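Local coordinates for protein cellulase (PDB 5I2U) that probably hydrolyses the beta-1,4-glucosidic bonds of cellulose as a halotolerant glycoside hydrolase of family 5, at residues Lys134-Glu137 and Glu138-Phe142; Ala144-Ala147 and Glu148-Glu152; Val172-Tyr175 and Ser176-Ile180; Asp200-Leu203 and His204-Ala207. One frame throughout, in Å; residues are numbered along the deposited sequence.

Contact 1: Lys134-Glu137 and Glu138-Phe142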
ATOM      1  N   LYS A 134      -6.933 -12.571 -11.085  1.00 44.60           N
ATOM      2  CA  LYS A 134      -7.561 -11.484 -11.836  1.00 43.26           C
ATOM      3  C   LYS A 134      -9.083 -11.495 -11.665  1.00 41.21           C
ATOM      4  O   LYS A 134      -9.742 -12.466 -12.044  1.00 43.28           O
ATOM      5  CB  LYS A 134      -7.202 -11.613 -13.321  1.00 44.08           C
ATOM      6  CG  LYS A 134      -7.484 -10.346 -14.111  1.00 45.49           C
ATOM      7  CD  LYS A 134      -7.128 -10.503 -15.574  1.00 45.97           C
ATOM      8  CE  LYS A 134      -8.260 -11.164 -16.334  1.00 46.20           C
ATOM      9  NZ  LYS A 134      -7.727 -11.727 -17.587  1.00 46.76           N
ATOM     10  N   TYR A 135      -9.630 -10.414 -11.107  1.00 39.50           N
ATOM     11  CA  TYR A 135     -11.070 -10.289 -10.797  1.00 36.77           C
ATOM     12  C   TYR A 135     -11.611  -8.974 -11.361  1.00 40.86           C
ATOM     13  O   TYR A 135     -12.023  -8.061 -10.619  1.00 38.48           O
ATOM     14  CB  TYR A 135     -11.280 -10.342  -9.290  1.00 36.08           C
ATOM     15  CG  TYR A 135     -10.816 -11.618  -8.647  1.00 35.90           C
ATOM     16  CD1 TYR A 135     -11.483 -12.833  -8.893  1.00 38.49           C
ATOM     17  CD2 TYR A 135      -9.724 -11.632  -7.778  1.00 33.09           C
ATOM     18  CE1 TYR A 135     -11.062 -14.022  -8.298  1.00 36.22           C
ATOM     19  CE2 TYR A 135      -9.312 -12.813  -7.164  1.00 33.08           C
ATOM     20  CZ  TYR A 135      -9.977 -14.004  -7.428  1.00 33.03           C
ATOM     21  OH  TYR A 135      -9.559 -15.175  -6.821  1.00 32.52           O
ATOM     22  N   THR A 136     -11.612  -8.898 -12.695  1.00 44.67           N
ATOM     23  CA  THR A 136     -11.850  -7.648 -13.434  1.00 43.63           C
ATOM     24  C   THR A 136     -13.195  -6.990 -13.126  1.00 40.89           C
ATOM     25  O   THR A 136     -13.252  -5.799 -12.849  1.00 43.70           O
ATOM     26  CB  THR A 136     -11.729  -7.873 -14.959  1.00 46.34           C
ATOM     27  OG1 THR A 136     -10.572  -8.668 -15.247  1.00 47.18           O
ATOM     28  CG2 THR A 136     -11.599  -6.551 -15.698  1.00 46.15           C
ATOM     29  N   GLU A 137     -14.271  -7.758 -13.158  1.00 44.41           N
ATOM     30  CA  GLU A 137     -15.618  -7.201 -12.979  1.00 47.66           C
ATOM     31  C   GLU A 137     -15.882  -6.802 -11.528  1.00 44.25           C
ATOM     32  O   GLU A 137     -16.566  -5.807 -11.267  1.00 45.63           O
ATOM     33  CB  GLU A 137     -16.677  -8.203 -13.512  1.00 51.52           C
ATOM     34  CG  GLU A 137     -18.096  -7.702 -13.802  1.00 54.86           C
ATOM     35  CD  GLU A 137     -18.106  -6.353 -14.510  1.00 56.78           C
ATOM     36  OE1 GLU A 137     -17.923  -6.382 -15.735  1.00 50.90           O
ATOM     37  OE2 GLU A 137     -18.260  -5.281 -13.858  1.00 55.86           O
ATOM     38  N   GLU A 138     -15.308  -7.554 -10.588  1.00 46.01           N
ATOM     39  CA  GLU A 138     -15.447  -7.257  -9.156  1.00 45.32           C
ATOM     40  C   GLU A 138     -14.700  -5.958  -8.831  1.00 38.82           C
ATOM     41  O   GLU A 138     -15.192  -5.121  -8.046  1.00 28.38           O
ATOM     42  CB  GLU A 138     -14.887  -8.379  -8.245  1.00 49.51           C
ATOM     43  CG  GLU A 138     -14.765  -9.821  -8.771  1.00 56.59           C
ATOM     44  CD  GLU A 138     -16.027 -10.587  -9.123  1.00 61.93           C
ATOM     45  OE1 GLU A 138     -17.158 -10.084  -8.947  1.00 63.82           O
ATOM     46  OE2 GLU A 138     -15.835 -11.750  -9.581  1.00 69.28           O
ATOM     47  N   ALA A 139     -13.499  -5.825  -9.415  1.00 36.75           N
ATOM     48  CA  ALA A 139     -12.676  -4.625  -9.241  1.00 39.48           C
ATOM     49  C   ALA A 139     -13.398  -3.370  -9.749  1.00 43.45           C
ATOM     50  O   ALA A 139     -13.453  -2.361  -9.041  1.00 41.86           O
ATOM     51  CB  ALA A 139     -11.329  -4.781  -9.934  1.00 41.20           C
ATOM     52  N   LYS A 140     -13.990  -3.456 -10.942  1.00 39.99           N
ATOM     53  CA  LYS A 140     -14.736  -2.327 -11.507  1.00 38.89           C
ATOM     54  C   LYS A 140     -15.909  -1.918 -10.642  1.00 37.05           C
ATOM     55  O   LYS A 140     -16.122  -0.741 -10.410  1.00 38.97           O
ATOM     56  CB  LYS A 140     -15.242  -2.643 -12.913  1.00 38.50           C
ATOM     57  CG  LYS A 140     -14.142  -2.752 -13.960  1.00 44.17           C
ATOM     58  CD  LYS A 140     -14.653  -3.436 -15.218  1.00 47.15           C
ATOM     59  CE  LYS A 140     -13.669  -3.270 -16.355  1.00 52.67           C
ATOM     60  NZ  LYS A 140     -14.138  -3.862 -17.640  1.00 54.15           N
ATOM     61  N   THR A 141     -16.675  -2.888 -10.160  1.00 37.62           N
ATOM     62  CA  THR A 141     -17.848  -2.568  -9.344  1.00 36.19           C
ATOM     63  C   THR A 141     -17.452  -2.022  -7.992  1.00 35.25           C
ATOM     64  O   THR A 141     -18.090  -1.107  -7.491  1.00 33.19           O
ATOM     65  CB  THR A 141     -18.696  -3.808  -9.111  1.00 39.09           C
ATOM     66  OG1 THR A 141     -18.741  -4.573 -10.319  1.00 42.19           O
ATOM     67  CG2 THR A 141     -20.108  -3.491  -8.630  1.00 38.70           C
ATOM     68  N   PHE A 142     -16.411  -2.615  -7.399  1.00 37.04           N
ATOM     69  CA  PHE A 142     -15.897  -2.179  -6.106  1.00 34.83           C
ATOM     70  C   PHE A 142     -15.337  -0.759  -6.205  1.00 34.44           C
ATOM     71  O   PHE A 142     -15.703   0.120  -5.423  1.00 33.82           O
ATOM     72  CB  PHE A 142     -14.811  -3.134  -5.581  1.00 34.36           C
ATOM     73  CG  PHE A 142     -14.122  -2.629  -4.346  1.00 35.33           C
ATOM     74  CD1 PHE A 142     -14.824  -2.503  -3.151  1.00 33.76           C
ATOM     75  CD2 PHE A 142     -12.788  -2.215  -4.386  1.00 34.89           C
ATOM     76  CE1 PHE A 142     -14.212  -2.012  -2.016  1.00 30.84           C
ATOM     77  CE2 PHE A 142     -12.175  -1.722  -3.245  1.00 34.26           C
ATOM     78  CZ  PHE A 142     -12.888  -1.634  -2.056  1.00 33.23           C
TER
HETATM   79  O   HOH W   1     -14.333 -10.675 -11.949  1.00 39.12           O
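Y135, at the N-cap position, gives its backbone O to the amide of A139, a straight bond of 2.9 Å from A139 N to Y135 O that closes the first turn of helix 136-150. Its side chain meets E138 through aliphatic carbon, Y135 CB lying 3.6 Å from E138 CG, while the phenol reaches out to a hydrogen bond with E95. At the next residue, T136 O accepts from K140 N at 3.1 Å. The T136 methyl and the K140 chain run side by side in the same direction: with CG2 anti to the backbone N, the methyl comes within 3.9 Å of K140 CE, and K140 CG passes 3.4 Å from T136 O. The extended lysine carries NZ to a salt bridge with E178. Cutting K140 back to an alanine would probably leave the E178 carboxylate without this partner and take the aliphatic chain away from the T136 methyl. This is the opening of the helix in the beta-alpha-beta unit 124-130, 136-150, 156-159 of the TIM barrel; A139 is buried against F129 of the preceding strand and Y175 of helix 169-186. At E137 the backbone carbonyl is gripped twice by T141, whose N and OG1 approach from opposite faces of the carbonyl plane, the hydroxyl at 2.7 Å from E137 O. OG1 sits beside the backbone N of T141 (chi1 -40°), turned back along the helix. The E137 amide donates to a water, which donates weakly to E138 OE2.

Contact 2: Ala144-Ala147 and Glu148-Glu152. With MG (magnesium ion), chain H.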
ATOM      1  N   ALA A 144     -15.739   1.574  -8.529  1.00 32.01           N
ATOM      2  CA  ALA A 144     -16.810   2.522  -8.861  1.00 32.64           C
ATOM      3  C   ALA A 144     -17.538   3.004  -7.606  1.00 32.33           C
ATOM      4  O   ALA A 144     -17.752   4.208  -7.429  1.00 33.73           O
ATOM      5  CB  ALA A 144     -17.802   1.904  -9.847  1.00 34.32           C
ATOM      6  N   GLY A 145     -17.863   2.069  -6.717  1.00 33.08           N
ATOM      7  CA  GLY A 145     -18.518   2.399  -5.458  1.00 33.93           C
ATOM      8  C   GLY A 145     -17.616   3.187  -4.528  1.00 34.64           C
ATOM      9  O   GLY A 145     -18.064   4.116  -3.876  1.00 37.30           O
ATOM     10  N   MET A 146     -16.347   2.800  -4.450  1.00 38.69           N
ATOM     11  CA  MET A 146     -15.360   3.532  -3.649  1.00 37.20           C
ATOM     12  C   MET A 146     -15.098   4.914  -4.242  1.00 36.96           C
ATOM     13  O   MET A 146     -14.997   5.894  -3.511  1.00 38.05           O
ATOM     14  CB  MET A 146     -14.042   2.749  -3.537  1.00 36.55           C
ATOM     15  CG  MET A 146     -14.090   1.496  -2.664  1.00 37.41           C
ATOM     16  SD  MET A 146     -14.415   1.756  -0.908  1.00 42.06           S
ATOM     17  CE  MET A 146     -16.160   1.337  -0.840  1.00 43.00           C
ATOM     18  N   ALA A 147     -14.978   4.989  -5.565  1.00 36.31           N
ATOM     19  CA  ALA A 147     -14.804   6.272  -6.255  1.00 35.74           C
ATOM     20  C   ALA A 147     -15.958   7.231  -5.998  1.00 33.84           C
ATOM     21  O   ALA A 147     -15.722   8.408  -5.771  1.00 30.61           O
ATOM     22  CB  ALA A 147     -14.629   6.065  -7.748  1.00 37.73           C
ATOM     23  N   GLU A 148     -17.188   6.713  -6.025  1.00 37.94           N
ATOM     24  CA  GLU A 148     -18.397   7.526  -5.788  1.00 39.99           C
ATOM     25  C   GLU A 148     -18.431   8.028  -4.356  1.00 37.78           C
ATOM     26  O   GLU A 148     -18.630   9.211  -4.122  1.00 38.64           O
ATOM     27  CB  GLU A 148     -19.691   6.752  -6.143  1.00 43.13           C
ATOM     28  CG  GLU A 148     -21.054   7.441  -5.757  1.00 49.00           C
ATOM     29  CD  GLU A 148     -21.261   8.849  -6.360  1.00 53.37           C
ATOM     30  OE1 GLU A 148     -20.568   9.232  -7.337  1.00 53.84           O
ATOM     31  OE2 GLU A 148     -22.142   9.591  -5.856  1.00 53.56           O
ATOM     32  N   LYS A 149     -18.217   7.132  -3.402  1.00 43.43           N
ATOM     33  CA  LYS A 149     -18.257   7.494  -1.984  1.00 44.27           C
ATOM     34  C   LYS A 149     -17.150   8.456  -1.588  1.00 39.85           C
ATOM     35  O   LYS A 149     -17.394   9.411  -0.850  1.00 34.20           O
ATOM     36  CB  LYS A 149     -18.163   6.244  -1.086  1.00 51.43           C
ATOM     37  CG  LYS A 149     -19.455   5.449  -0.953  1.00 60.22           C
ATOM     38  CD  LYS A 149     -19.591   4.816   0.431  1.00 64.79           C
ATOM     39  CE  LYS A 149     -20.104   5.820   1.459  1.00 69.43           C
ATOM     40  NZ  LYS A 149     -20.082   5.286   2.852  1.00 69.04           N
ATOM     41  N   TYR A 150     -15.923   8.169  -2.026  1.00 35.26           N
ATOM     42  CA  TYR A 150     -14.745   8.772  -1.395  1.00 34.43           C
ATOM     43  C   TYR A 150     -13.817   9.561  -2.320  1.00 32.22           C
ATOM     44  O   TYR A 150     -12.797  10.050  -1.859  1.00 32.91           O
ATOM     45  CB  TYR A 150     -13.932   7.686  -0.669  1.00 37.40           C
ATOM     46  CG  TYR A 150     -14.645   6.942   0.448  1.00 36.14           C
ATOM     47  CD1 TYR A 150     -15.103   7.615   1.580  1.00 37.70           C
ATOM     48  CD2 TYR A 150     -14.807   5.558   0.399  1.00 35.60           C
ATOM     49  CE1 TYR A 150     -15.733   6.937   2.616  1.00 37.89           C
ATOM     50  CE2 TYR A 150     -15.430   4.872   1.428  1.00 38.49           C
ATOM     51  CZ  TYR A 150     -15.893   5.566   2.540  1.00 39.31           C
ATOM     52  OH  TYR A 150     -16.530   4.891   3.565  1.00 39.01           O
ATOM     53  N   GLY A 151     -14.171   9.709  -3.600  1.00 34.30           N
ATOM     54  CA  GLY A 151     -13.267  10.287  -4.604  1.00 33.80           C
ATOM     55  C   GLY A 151     -12.980  11.780  -4.505  1.00 34.48           C
ATOM     56  O   GLY A 151     -12.017  12.262  -5.105  1.00 28.17           O
ATOM     57  N   GLU A 152     -13.791  12.511  -3.733  1.00 34.87           N
ATOM     58  CA  GLU A 152     -13.547  13.944  -3.496  1.00 38.63           C
ATOM     59  C   GLU A 152     -12.566  14.198  -2.353  1.00 37.13           C
ATOM     60  O   GLU A 152     -12.009  15.292  -2.264  1.00 36.43           O
ATOM     61  CB  GLU A 152     -14.865  14.690  -3.238  1.00 44.21           C
ATOM     62  CG  GLU A 152     -15.705  14.861  -4.498  1.00 47.80           C
ATOM     63  CD  GLU A 152     -15.624  16.252  -5.095  1.00 53.31           C
ATOM     64  OE1 GLU A 152     -14.513  16.845  -5.134  1.00 64.71           O
ATOM     65  OE2 GLU A 152     -16.673  16.754  -5.546  1.00 53.79           O
TER
HETATM   66 MG    MG H 406     -10.732  13.097  -6.648  1.00 38.58          MG
HETATM   67  O   HOH W   2     -12.884  14.017  -7.134  1.00 40.50           O
HETATM   68  O   HOH W   3     -10.433  14.891  -5.701  1.00 21.18           O
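The carbonyl oxygen of M146 takes the amide of Y150, Y150 N lying 2.9 Å from M146 O, and the side chains of the same two residues meet beside that bond. They lie side by side and point the same way. M146 SD is 4.0 Å from Y150 CE2; the line to it from the ring centroid runs 87° off the normal, which puts the sulfur at the edge in a Met-aromatic contact. The thioether chain is bent at chi2 (-64°), which brings the sulfur back to the tyrosine instead of running on away from it. One ring face of Y150 carries K149 CB, offset toward the rim. This is the last part of helix 136-150 in its beta-alpha-beta unit of the TIM barrel, and M146 and Y150 turn together against helix 104-120, on L108, I111, T112 and I115. A144 and A147 instead face I186 of helix 169-186. E148 N and K149 N make the same i to i+4 bonds, to A144 O and G145 O. G151 N then makes a weak bond of 3.0 Å to A147 O, its N-H...O angle only 129°. Past it, G151 O binds the magnesium ion at 2.2 Å; D187, D189, N190 and two waters complete the site.

Contact 3: Val172-Tyr175 and Ser176-Ile180; sequences VKTY and SEEVI
This is an intrahelical contact, i to i+4 along helix 169-186, which sits on the outside of the barrel between strands 156-159 and 192-194. S176 bonds twice to V172 O, with its amide and with its hydroxyl, the two reaching the carbonyl from opposite faces; OG is 2.8 Å from V172 O. S176 OG sits beside its own backbone N (chi1 -67°), which points the hydroxyl back down the helix and satisfies it in a buried place. E177 crosses K173 obliquely: E177 OE2 lies 3.4 Å from K173 CE and makes a salt bridge of 3.6 Å to K173 NZ, which also pairs with D209. E177 OE1 accepts a hydrogen bond from a water at 3.0 Å. With a glutamine at E177 the negative charge is gone, and K173 would probably be left to D209 alone for its ion pairing among the partners described. On the side toward helix 136-150, in the adjoining beta-alpha-beta unit, Y175 and V179 lie side by side, pointing the same way. V179 CG2 stands over one face of the Y175 ring, 4.2 Å from its centroid and 17° off the normal, a CH-pi contact. The phenol end bonds to I160 O, and the ring also meets W161. Next to them T174 CG2 lies 3.6 Å from E178 OE2, while E178 OE1 is held by K140.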
ATOM      1  N   VAL A 172      -2.366  -7.752 -17.384  1.00 45.58           N
ATOM      2  CA  VAL A 172      -2.500  -6.897 -16.219  1.00 48.22           C
ATOM      3  C   VAL A 172      -2.704  -5.438 -16.643  1.00 46.18           C
ATOM      4  O   VAL A 172      -3.428  -4.692 -15.986  1.00 46.98           O
ATOM      5  CB  VAL A 172      -1.278  -7.032 -15.264  1.00 47.03           C
ATOM      6  CG1 VAL A 172      -1.432  -6.118 -14.046  1.00 43.25           C
ATOM      7  CG2 VAL A 172      -1.111  -8.482 -14.810  1.00 43.24           C
ATOM      8  N   LYS A 173      -2.056  -5.034 -17.730  1.00 49.74           N
ATOM      9  CA  LYS A 173      -2.255  -3.691 -18.306  1.00 50.36           C
ATOM     10  C   LYS A 173      -3.690  -3.484 -18.786  1.00 44.93           C
ATOM     11  O   LYS A 173      -4.230  -2.399 -18.633  1.00 47.45           O
ATOM     12  CB  LYS A 173      -1.285  -3.454 -19.471  1.00 51.19           C
ATOM     13  CG  LYS A 173      -1.223  -2.025 -20.006  1.00 52.52           C
ATOM     14  CD  LYS A 173      -0.502  -1.994 -21.345  1.00 60.12           C
ATOM     15  CE  LYS A 173      -0.311  -0.585 -21.869  1.00 64.93           C
ATOM     16  NZ  LYS A 173      -0.286  -0.557 -23.358  1.00 72.23           N
ATOM     17  N   THR A 174      -4.283  -4.512 -19.393  1.00 46.46           N
ATOM     18  CA  THR A 174      -5.661  -4.442 -19.890  1.00 47.83           C
ATOM     19  C   THR A 174      -6.626  -4.278 -18.730  1.00 45.87           C
ATOM     20  O   THR A 174      -7.452  -3.374 -18.736  1.00 50.83           O
ATOM     21  CB  THR A 174      -6.032  -5.700 -20.697  1.00 55.07           C
ATOM     22  OG1 THR A 174      -5.037  -5.937 -21.710  1.00 54.34           O
ATOM     23  CG2 THR A 174      -7.412  -5.548 -21.360  1.00 56.43           C
ATOM     24  N   TYR A 175      -6.500  -5.150 -17.733  1.00 43.54           N
ATOM     25  CA  TYR A 175      -7.238  -5.039 -16.475  1.00 40.59           C
ATOM     26  C   TYR A 175      -7.137  -3.634 -15.902  1.00 38.96           C
ATOM     27  O   TYR A 175      -8.136  -3.037 -15.485  1.00 33.20           O
ATOM     28  CB  TYR A 175      -6.673  -6.058 -15.476  1.00 41.52           C
ATOM     29  CG  TYR A 175      -7.113  -5.956 -14.017  1.00 37.90           C
ATOM     30  CD1 TYR A 175      -6.614  -4.951 -13.172  1.00 39.17           C
ATOM     31  CD2 TYR A 175      -7.972  -6.898 -13.465  1.00 38.83           C
ATOM     32  CE1 TYR A 175      -6.984  -4.872 -11.837  1.00 39.01           C
ATOM     33  CE2 TYR A 175      -8.348  -6.828 -12.122  1.00 41.01           C
ATOM     34  CZ  TYR A 175      -7.847  -5.817 -11.308  1.00 42.20           C
ATOM     35  OH  TYR A 175      -8.213  -5.740  -9.977  1.00 38.71           O
ATOM     36  N   SER A 176      -5.913  -3.118 -15.900  1.00 40.03           N
ATOM     37  CA  SER A 176      -5.613  -1.820 -15.310  1.00 41.56           C
ATOM     38  C   SER A 176      -6.221  -0.660 -16.093  1.00 40.50           C
ATOM     39  O   SER A 176      -6.830   0.228 -15.496  1.00 35.81           O
ATOM     40  CB  SER A 176      -4.101  -1.643 -15.169  1.00 39.58           C
ATOM     41  OG  SER A 176      -3.623  -2.568 -14.220  1.00 42.53           O
ATOM     42  N   GLU A 177      -6.043  -0.671 -17.416  1.00 41.79           N
ATOM     43  CA  GLU A 177      -6.707   0.305 -18.319  1.00 46.62           C
ATOM     44  C   GLU A 177      -8.219   0.332 -18.069  1.00 42.50           C
ATOM     45  O   GLU A 177      -8.805   1.398 -17.888  1.00 44.72           O
ATOM     46  CB  GLU A 177      -6.430  -0.016 -19.801  1.00 46.74           C
ATOM     47  CG  GLU A 177      -5.019   0.341 -20.268  1.00 51.70           C
ATOM     48  CD  GLU A 177      -4.583  -0.344 -21.568  1.00 55.82           C
ATOM     49  OE1 GLU A 177      -5.206  -1.347 -22.005  1.00 56.42           O
ATOM     50  OE2 GLU A 177      -3.585   0.125 -22.158  1.00 55.55           O
ATOM     51  N   GLU A 178      -8.826  -0.850 -18.007  1.00 40.78           N
ATOM     52  CA  GLU A 178     -10.271  -0.961 -17.825  1.00 43.95           C
ATOM     53  C   GLU A 178     -10.783  -0.491 -16.457  1.00 41.47           C
ATOM     54  O   GLU A 178     -11.803   0.182 -16.387  1.00 35.84           O
ATOM     55  CB  GLU A 178     -10.733  -2.387 -18.115  1.00 49.22           C
ATOM     56  CG  GLU A 178     -10.706  -2.719 -19.600  1.00 53.72           C
ATOM     57  CD  GLU A 178     -11.168  -4.132 -19.915  1.00 57.32           C
ATOM     58  OE1 GLU A 178     -11.839  -4.758 -19.074  1.00 54.46           O
ATOM     59  OE2 GLU A 178     -10.855  -4.611 -21.026  1.00 66.61           O
ATOM     60  N   VAL A 179     -10.057  -0.817 -15.389  1.00 41.11           N
ATOM     61  CA  VAL A 179     -10.414  -0.366 -14.036  1.00 37.29           C
ATOM     62  C   VAL A 179     -10.134   1.121 -13.864  1.00 33.22           C
ATOM     63  O   VAL A 179     -10.950   1.846 -13.277  1.00 26.86           O
ATOM     64  CB  VAL A 179      -9.678  -1.194 -12.950  1.00 38.41           C
ATOM     65  CG1 VAL A 179      -9.916  -0.623 -11.560  1.00 37.88           C
ATOM     66  CG2 VAL A 179     -10.134  -2.651 -12.999  1.00 39.44           C
ATOM     67  N   ILE A 180      -8.978   1.570 -14.355  1.00 32.88           N
ATOM     68  CA  ILE A 180      -8.642   3.008 -14.354  1.00 36.71           C
ATOM     69  C   ILE A 180      -9.725   3.810 -15.076  1.00 37.75           C
ATOM     70  O   ILE A 180     -10.149   4.869 -14.591  1.00 38.98           O
ATOM     71  CB  ILE A 180      -7.254   3.291 -14.999  1.00 39.12           C
ATOM     72  CG1 ILE A 180      -6.124   2.823 -14.066  1.00 38.70           C
ATOM     73  CG2 ILE A 180      -7.056   4.780 -15.319  1.00 38.30           C
ATOM     74  CD1 ILE A 180      -4.798   2.616 -14.776  1.00 38.16           C
TER
HETATM   75  O   HOH W   4      -4.777  -3.512 -24.036  1.00 37.24           O

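Contact 4: Asp200-Leu203 and His204-Ala207; sequences DQDL and HLVA
A207 N reaches L203 O at 2.7 Å, with an N-H...O angle of 153°, the shortest hydrogen bond across this junction. D202 sits at the N-cap position just before helix 203-208, but its carboxylate makes no capping bond. Its backbone O instead takes two weak bonds, from L205 N at 3.2 Å and from V206 N at 3.4 Å. The residue is also the centre of an inverse gamma turn, with L203 N weakly bonded to Q201 O, so the chain bends tightly into the helix. The D202 carboxylate has its partners elsewhere: OD2 bonds to H198 and OD1 forms a long, weak ion pair with R235. Beside it lies the H204 ring, the two pointing the same way with their planes 76° apart. H204 CG stands between its own backbone N and carbonyl carbon (chi1 74°), which brings the ring edge back against D202; D202 CA meets the ring in its plane, 3.5 Å from H204 ND1, and H204 CE1 is 3.6 Å from D202 OD1. ND1 is buried here and has no partner in the model. L205 CG lies over one ring face, offset toward the rim, and comes within 4.1 Å of D202 CB. Around this turn, L203 packs on M221 of strand 217-224 and on T236 and A239 of helix 230-241, V206 on Y219 of the same strand, and L205 with V206 on W169 of helix 169-186.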
ATOM      1  N   ASP A 200       4.457  -7.568  -8.104  1.00 34.88           N
ATOM      2  CA  ASP A 200       4.957  -6.222  -8.392  1.00 34.78           C
ATOM      3  C   ASP A 200       6.498  -6.161  -8.463  1.00 38.68           C
ATOM      4  O   ASP A 200       7.115  -5.261  -7.885  1.00 39.43           O
ATOM      5  CB  ASP A 200       4.409  -5.201  -7.395  1.00 35.05           C
ATOM      6  CG  ASP A 200       2.931  -5.401  -7.110  1.00 38.76           C
ATOM      7  OD1 ASP A 200       2.135  -5.451  -8.077  1.00 41.57           O
ATOM      8  OD2 ASP A 200       2.567  -5.513  -5.916  1.00 35.00           O
ATOM      9  N   GLN A 201       7.101  -7.126  -9.167  1.00 37.81           N
ATOM     10  CA  GLN A 201       8.546  -7.118  -9.464  1.00 42.73           C
ATOM     11  C   GLN A 201       8.875  -6.825 -10.933  1.00 42.82           C
ATOM     12  O   GLN A 201      10.002  -6.457 -11.236  1.00 46.32           O
ATOM     13  CB  GLN A 201       9.180  -8.449  -9.065  1.00 44.86           C
ATOM     14  CG  GLN A 201       9.165  -8.725  -7.563  1.00 46.00           C
ATOM     15  CD  GLN A 201       9.509 -10.159  -7.218  1.00 46.01           C
ATOM     16  OE1 GLN A 201      10.128 -10.869  -8.011  1.00 48.02           O
ATOM     17  NE2 GLN A 201       9.088 -10.604  -6.040  1.00 43.65           N
ATOM     18  N   ASP A 202       7.899  -6.940 -11.836  1.00 47.41           N
ATOM     19  CA  ASP A 202       8.156  -6.802 -13.276  1.00 48.46           C
ATOM     20  C   ASP A 202       7.971  -5.380 -13.793  1.00 48.55           C
ATOM     21  O   ASP A 202       7.271  -5.157 -14.772  1.00 50.29           O
ATOM     22  CB  ASP A 202       7.289  -7.783 -14.069  1.00 44.05           C
ATOM     23  CG  ASP A 202       7.619  -9.219 -13.760  1.00 44.31           C
ATOM     24  OD1 ASP A 202       8.685  -9.460 -13.163  1.00 45.65           O
ATOM     25  OD2 ASP A 202       6.819 -10.118 -14.103  1.00 41.25           O
ATOM     26  N   LEU A 203       8.650  -4.436 -13.153  1.00 48.90           N
ATOM     27  CA  LEU A 203       8.637  -3.045 -13.579  1.00 50.60           C
ATOM     28  C   LEU A 203       9.336  -2.844 -14.921  1.00 48.98           C
ATOM     29  O   LEU A 203       8.967  -1.950 -15.675  1.00 50.83           O
ATOM     30  CB  LEU A 203       9.302  -2.151 -12.526  1.00 53.37           C
ATOM     31  CG  LEU A 203       8.618  -2.027 -11.167  1.00 54.75           C
ATOM     32  CD1 LEU A 203       9.531  -1.259 -10.233  1.00 58.60           C
ATOM     33  CD2 LEU A 203       7.269  -1.339 -11.277  1.00 53.29           C
ATOM     34  N   HIS A 204      10.377  -3.632 -15.182  1.00 48.21           N
ATOM     35  CA  HIS A 204      11.019  -3.702 -16.508  1.00 50.35           C
ATOM     36  C   HIS A 204      10.061  -4.033 -17.686  1.00 50.44           C
ATOM     37  O   HIS A 204      10.280  -3.546 -18.799  1.00 51.00           O
ATOM     38  CB  HIS A 204      12.195  -4.692 -16.486  1.00 53.35           C
ATOM     39  CG  HIS A 204      11.786  -6.134 -16.453  1.00 52.67           C
ATOM     40  ND1 HIS A 204      10.845  -6.630 -15.573  1.00 53.15           N
ATOM     41  CD2 HIS A 204      12.208  -7.192 -17.182  1.00 50.10           C
ATOM     42  CE1 HIS A 204      10.693  -7.925 -15.775  1.00 54.64           C
ATOM     43  NE2 HIS A 204      11.510  -8.290 -16.746  1.00 55.48           N
ATOM     44  N   LEU A 205       9.016  -4.832 -17.442  1.00 45.75           N
ATOM     45  CA  LEU A 205       7.964  -5.052 -18.441  1.00 47.38           C
ATOM     46  C   LEU A 205       7.070  -3.814 -18.585  1.00 47.91           C
ATOM     47  O   LEU A 205       6.676  -3.444 -19.690  1.00 45.13           O
ATOM     48  CB  LEU A 205       7.113  -6.280 -18.098  1.00 47.97           C
ATOM     49  CG  LEU A 205       7.777  -7.666 -18.132  1.00 53.92           C
ATOM     50  CD1 LEU A 205       6.719  -8.766 -18.052  1.00 49.75           C
ATOM     51  CD2 LEU A 205       8.655  -7.871 -19.368  1.00 55.57           C
ATOM     52  N   VAL A 206       6.755  -3.189 -17.455  1.00 51.57           N
ATOM     53  CA  VAL A 206       6.014  -1.916 -17.425  1.00 51.74           C
ATOM     54  C   VAL A 206       6.782  -0.820 -18.180  1.00 49.38           C
ATOM     55  O   VAL A 206       6.187  -0.056 -18.933  1.00 41.67           O
ATOM     56  CB  VAL A 206       5.711  -1.472 -15.956  1.00 50.90           C
ATOM     57  CG1 VAL A 206       5.216  -0.021 -15.863  1.00 50.40           C
ATOM     58  CG2 VAL A 206       4.722  -2.440 -15.300  1.00 52.37           C
ATOM     59  N   ALA A 207       8.096  -0.753 -17.959  1.00 50.88           N
ATOM     60  CA  ALA A 207       8.964   0.234 -18.625  1.00 52.16           C
ATOM     61  C   ALA A 207       8.856   0.175 -20.152  1.00 50.13           C
ATOM     62  O   ALA A 207       8.755   1.212 -20.806  1.00 50.44           O
ATOM     63  CB  ALA A 207      10.413   0.046 -18.189  1.00 53.04           C
TER

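Contacts 1 and 2 are successive parts of helix 136-150, their centres 15 Å apart; contact 3 lies on the next barrel helix. Contacts 1 and 3 touch: K140 NZ makes a 2.9 Å salt bridge to E178 OE1, and A139 CB packs 3.3 Å from Y175 OH. The magnesium ion at contact 2 is also bound by D187, D189 and N190, so the metal joins the segments that follow the two helices. It sits away from the C-terminal ends of the barrel strands, where the active site of a family 5 enzyme is expected; D200 of contact 4 lies on that side, beside E163 and H222. Contacts 2 and 4 are 28 Å apart between centres.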